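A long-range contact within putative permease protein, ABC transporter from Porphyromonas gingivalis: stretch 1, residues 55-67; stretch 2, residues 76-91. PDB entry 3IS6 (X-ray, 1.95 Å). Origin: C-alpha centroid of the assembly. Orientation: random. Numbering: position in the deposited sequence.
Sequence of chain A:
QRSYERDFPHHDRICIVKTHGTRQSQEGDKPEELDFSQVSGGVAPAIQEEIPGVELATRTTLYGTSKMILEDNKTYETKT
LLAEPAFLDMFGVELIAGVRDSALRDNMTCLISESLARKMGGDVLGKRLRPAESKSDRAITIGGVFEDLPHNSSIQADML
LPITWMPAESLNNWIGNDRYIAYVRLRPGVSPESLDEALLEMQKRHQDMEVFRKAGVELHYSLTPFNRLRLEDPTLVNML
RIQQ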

# COMPACT_ATOMS: atom_id res chain seq x y z
N GLU A 55 28.91 2.80 0.61
CA GLU A 55 28.75 3.68 1.73
C GLU A 55 27.33 3.82 2.28
O GLU A 55 27.11 3.80 3.45
CB GLU A 55 29.23 5.04 1.34
CG GLU A 55 29.61 5.92 2.44
CD GLU A 55 30.32 7.16 1.99
OE1 GLU A 55 31.17 7.08 1.11
OE2 GLU A 55 30.02 8.22 2.54
N LEU A 56 26.39 4.04 1.39
CA LEU A 56 25.03 4.22 1.78
C LEU A 56 24.13 3.79 0.64
O LEU A 56 24.48 4.00 -0.48
CB LEU A 56 24.81 5.68 2.11
CG LEU A 56 23.45 6.18 2.59
CD1 LEU A 56 23.22 5.69 3.96
CD2 LEU A 56 23.34 7.65 2.55
N ALA A 57 22.99 3.19 0.94
CA ALA A 57 21.95 2.93 -0.02
C ALA A 57 20.58 3.32 0.51
O ALA A 57 20.32 3.18 1.65
CB ALA A 57 21.94 1.56 -0.43
N THR A 58 19.73 3.81 -0.36
CA THR A 58 18.39 4.21 0.01
C THR A 58 17.42 4.02 -1.14
O THR A 58 17.83 3.90 -2.24
CB THR A 58 18.36 5.63 0.61
OG1 THR A 58 17.18 5.80 1.37
CG2 THR A 58 18.42 6.70 -0.43
N ARG A 59 16.13 4.00 -0.84
CA ARG A 59 15.09 3.74 -1.79
C ARG A 59 13.99 4.79 -1.75
O ARG A 59 13.67 5.28 -0.73
CB ARG A 59 14.50 2.35 -1.58
CG ARG A 59 13.82 2.15 -0.25
CD ARG A 59 13.49 0.72 0.04
NE ARG A 59 13.38 0.46 1.46
CZ ARG A 59 12.91 -0.64 2.00
NH1 ARG A 59 12.49 -1.65 1.27
NH2 ARG A 59 12.88 -0.74 3.30
N THR A 60 13.43 5.10 -2.90
CA THR A 60 12.25 5.92 -3.01
C THR A 60 11.21 5.29 -3.94
O THR A 60 11.53 4.48 -4.75
CB THR A 60 12.58 7.33 -3.51
OG1 THR A 60 13.01 7.27 -4.85
CG2 THR A 60 13.64 7.96 -2.71
N THR A 61 9.96 5.66 -3.77
CA THR A 61 8.94 5.41 -4.76
C THR A 61 8.00 6.61 -4.92
O THR A 61 7.53 7.13 -3.96
CB THR A 61 8.19 4.09 -4.52
OG1 THR A 61 7.30 3.84 -5.59
CG2 THR A 61 7.42 4.11 -3.26
N LEU A 62 7.75 7.01 -6.14
CA LEU A 62 6.93 8.15 -6.41
C LEU A 62 5.48 7.79 -6.37
O LEU A 62 5.08 6.90 -7.03
CB LEU A 62 7.23 8.69 -7.78
CG LEU A 62 6.39 9.86 -8.25
CD1 LEU A 62 6.76 11.09 -7.57
CD2 LEU A 62 6.49 10.04 -9.70
N TYR A 63 4.71 8.43 -5.52
CA TYR A 63 3.29 8.34 -5.61
C TYR A 63 2.68 9.08 -6.78
O TYR A 63 1.88 8.56 -7.48
CB TYR A 63 2.59 8.71 -4.33
CG TYR A 63 1.11 8.54 -4.46
CD1 TYR A 63 0.54 7.31 -4.34
CD2 TYR A 63 0.30 9.62 -4.75
CE1 TYR A 63 -0.79 7.16 -4.48
CE2 TYR A 63 -1.02 9.48 -4.89
CZ TYR A 63 -1.57 8.24 -4.75
OH TYR A 63 -2.90 8.10 -4.89
N GLY A 64 3.11 10.31 -6.98
CA GLY A 64 2.56 11.12 -8.01
C GLY A 64 1.81 12.30 -7.47
O GLY A 64 1.96 12.65 -6.35
N THR A 65 1.00 12.89 -8.31
CA THR A 65 0.33 14.11 -7.97
C THR A 65 -1.10 13.86 -7.55
O THR A 65 -1.82 13.20 -8.21
CB THR A 65 0.38 15.06 -9.14
OG1 THR A 65 1.73 15.39 -9.42
CG2 THR A 65 -0.32 16.29 -8.81
N SER A 66 -1.49 14.40 -6.42
CA SER A 66 -2.84 14.26 -5.91
C SER A 66 -3.24 15.50 -5.13
O SER A 66 -2.44 16.33 -4.90
CB SER A 66 -3.00 13.01 -5.08
OG SER A 66 -2.57 13.22 -3.79
N LYS A 67 -4.49 15.60 -4.74
CA LYS A 67 -4.98 16.77 -4.07
C LYS A 67 -5.10 16.58 -2.58
O LYS A 67 -5.59 15.59 -2.14
CB LYS A 67 -6.31 17.16 -4.65
CG LYS A 67 -6.18 17.93 -5.88
CD LYS A 67 -7.40 17.91 -6.67
CE LYS A 67 -7.28 18.87 -7.84
NZ LYS A 67 -8.61 19.20 -8.40
N TYR A 76 -4.76 21.83 -2.31
CA TYR A 76 -3.50 21.97 -2.98
C TYR A 76 -3.10 20.72 -3.74
O TYR A 76 -3.19 19.66 -3.24
CB TYR A 76 -2.41 22.31 -1.97
CG TYR A 76 -2.71 23.59 -1.26
CD1 TYR A 76 -2.41 24.79 -1.82
CD2 TYR A 76 -3.35 23.60 -0.06
CE1 TYR A 76 -2.70 25.94 -1.21
CE2 TYR A 76 -3.65 24.76 0.57
CZ TYR A 76 -3.32 25.93 -0.01
OH TYR A 76 -3.61 27.08 0.59
N GLU A 77 -2.64 20.90 -4.96
CA GLU A 77 -2.11 19.82 -5.74
C GLU A 77 -0.69 19.60 -5.27
O GLU A 77 0.08 20.51 -5.22
CB GLU A 77 -2.18 20.17 -7.21
CG GLU A 77 -1.56 19.16 -8.14
CD GLU A 77 -1.40 19.68 -9.57
OE1 GLU A 77 -0.36 20.25 -9.89
OE2 GLU A 77 -2.34 19.51 -10.35
N THR A 78 -0.38 18.39 -4.89
CA THR A 78 0.93 18.10 -4.37
C THR A 78 1.54 16.86 -4.99
O THR A 78 0.87 15.89 -5.19
CB THR A 78 0.89 17.95 -2.83
OG1 THR A 78 0.68 16.60 -2.50
CG2 THR A 78 -0.23 18.72 -2.24
N LYS A 79 2.82 16.91 -5.27
CA LYS A 79 3.53 15.76 -5.78
C LYS A 79 4.25 15.06 -4.66
O LYS A 79 5.11 15.62 -4.04
CB LYS A 79 4.54 16.18 -6.83
CG LYS A 79 5.13 15.03 -7.55
CD LYS A 79 6.38 15.39 -8.25
CE LYS A 79 6.55 14.68 -9.50
NZ LYS A 79 6.57 15.63 -10.59
N THR A 80 3.88 13.83 -4.43
CA THR A 80 4.27 13.10 -3.27
C THR A 80 5.25 11.96 -3.54
O THR A 80 5.02 11.13 -4.36
CB THR A 80 3.03 12.54 -2.58
OG1 THR A 80 2.20 13.60 -2.16
CG2 THR A 80 3.40 11.75 -1.43
N LEU A 81 6.32 11.95 -2.81
CA LEU A 81 7.34 10.96 -2.92
C LEU A 81 7.55 10.25 -1.58
O LEU A 81 7.62 10.87 -0.56
CB LEU A 81 8.63 11.61 -3.38
CG LEU A 81 9.88 10.77 -3.58
CD1 LEU A 81 9.75 9.90 -4.76
CD2 LEU A 81 11.04 11.63 -3.74
N LEU A 82 7.67 8.95 -1.62
CA LEU A 82 7.89 8.17 -0.44
C LEU A 82 9.38 7.87 -0.27
O LEU A 82 9.99 7.39 -1.17
CB LEU A 82 7.10 6.90 -0.53
CG LEU A 82 5.64 6.91 -0.08
CD1 LEU A 82 4.90 7.94 -0.72
CD2 LEU A 82 4.99 5.61 -0.32
N ALA A 83 9.92 8.20 0.88
CA ALA A 83 11.34 8.14 1.13
C ALA A 83 11.75 7.71 2.54
O ALA A 83 10.95 7.68 3.42
CB ALA A 83 11.96 9.41 0.82
N GLU A 84 13.00 7.34 2.69
CA GLU A 84 13.59 6.95 3.94
C GLU A 84 14.27 8.15 4.58
O GLU A 84 14.56 9.10 3.92
CB GLU A 84 14.58 5.81 3.75
CG GLU A 84 14.04 4.60 3.05
CD GLU A 84 15.03 3.47 2.95
OE1 GLU A 84 16.19 3.70 2.62
OE2 GLU A 84 14.66 2.34 3.20
N PRO A 85 14.58 8.08 5.87
CA PRO A 85 15.29 9.17 6.51
C PRO A 85 16.63 9.40 5.83
O PRO A 85 17.07 10.49 5.77
CB PRO A 85 15.43 8.67 7.92
CG PRO A 85 14.18 7.97 8.13
CD PRO A 85 13.87 7.28 6.86
N ALA A 86 17.20 8.37 5.26
CA ALA A 86 18.47 8.49 4.59
C ALA A 86 18.42 9.35 3.34
O ALA A 86 19.42 9.81 2.89
CB ALA A 86 19.01 7.18 4.30
N PHE A 87 17.25 9.60 2.83
CA PHE A 87 17.08 10.43 1.66
C PHE A 87 17.65 11.78 1.97
O PHE A 87 18.26 12.39 1.18
CB PHE A 87 15.60 10.56 1.38
CG PHE A 87 15.24 11.44 0.22
CD1 PHE A 87 15.13 10.94 -1.04
CD2 PHE A 87 14.94 12.74 0.41
CE1 PHE A 87 14.76 11.73 -2.06
CE2 PHE A 87 14.57 13.51 -0.63
CZ PHE A 87 14.49 13.01 -1.85
N LEU A 88 17.44 12.24 3.18
CA LEU A 88 17.93 13.52 3.58
C LEU A 88 19.44 13.59 3.55
O LEU A 88 19.98 14.57 3.20
CB LEU A 88 17.41 13.86 4.97
CG LEU A 88 16.04 14.47 5.20
CD1 LEU A 88 15.02 14.06 4.30
CD2 LEU A 88 15.59 14.31 6.60
N ASP A 89 20.09 12.55 4.01
CA ASP A 89 21.52 12.43 3.92
C ASP A 89 22.09 12.26 2.50
O ASP A 89 22.95 12.97 2.09
CB ASP A 89 21.98 11.33 4.84
CG ASP A 89 21.76 11.68 6.32
OD1 ASP A 89 21.81 12.85 6.67
OD2 ASP A 89 21.52 10.78 7.12
N MSE A 90 21.51 11.37 1.75
CA MSE A 90 21.92 11.08 0.41
C MSE A 90 21.83 12.32 -0.48
O MSE A 90 22.62 12.48 -1.33
CB MSE A 90 21.06 9.98 -0.16
CG MSE A 90 21.35 9.58 -1.56
SE MSE A 90 22.99 8.56 -1.81
CE MSE A 90 22.49 6.88 -1.21
N PHE A 91 20.84 13.15 -0.29
CA PHE A 91 20.65 14.30 -1.13
C PHE A 91 20.93 15.66 -0.49
O PHE A 91 20.62 16.68 -1.05
CB PHE A 91 19.31 14.20 -1.81
CG PHE A 91 19.17 12.96 -2.64
CD1 PHE A 91 19.97 12.75 -3.73
CD2 PHE A 91 18.29 12.00 -2.32
CE1 PHE A 91 19.87 11.62 -4.45
CE2 PHE A 91 18.20 10.88 -3.05
CZ PHE A 91 18.99 10.69 -4.12
O HOH W 1 14.92 7.36 0.60

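How do the two backbones meet? Strand 55-67 runs antiparallel to strand 76-83, their directions 162° apart and their axes as close as 4.6 Å. Paired amides and carbonyls join T61 with L82 (T61 N to L82 O 3.1 Å, L82 N to T61 O 3.0 Å) and S66 with T78 (S66 N to T78 O 3.1 Å, T78 N to S66 O 2.9 Å).

Where does this regular ladder slip? Between L62 and G64 the register shifts by one residue in a beta bulge. T80 O accepts a bond from Y63 N at 3.0 Å and a weak one from G64 N at 3.3 Å, while T80 N returns a bond to G64 O at 3.0 Å. At phi 114° and psi -163°, G64 takes a conformation in which a CB would be jammed against the carbonyl O of Y63, so these backbone angles by themselves call for glycine at the bulge.

What takes over where the strands part? Beyond strand 76-83 the chain leads through E84 toward a short helix, and E84 reaches back with its carboxylate. OE1 of E84 accepts a hydrogen bond from T58 OG1 at 2.6 Å; OE2 of E84 forms a salt bridge with R59 NE at 2.9 Å, lying near the guanidinium plane. Water 1 bridges the stretches, donating to R59 O and T58 OG1 and accepting from E84 N.

Which side chains pack the contact? L56 points toward the other stretch, its CD2 3.9 Å from CE of M90, a buried selenomethionine, whose apolar end suits contact with the leucine. T60 CG2 lies 3.7 Å from F87 CD1, offering a methyl to the buried ring. L81 extends its CD1 to 4.1 Å from L62 CB, and on the other face of the sheet T61 CG2 sits 3.9 Å from L82 CB. Counting both sides, 1136 Å² is buried between the stretches.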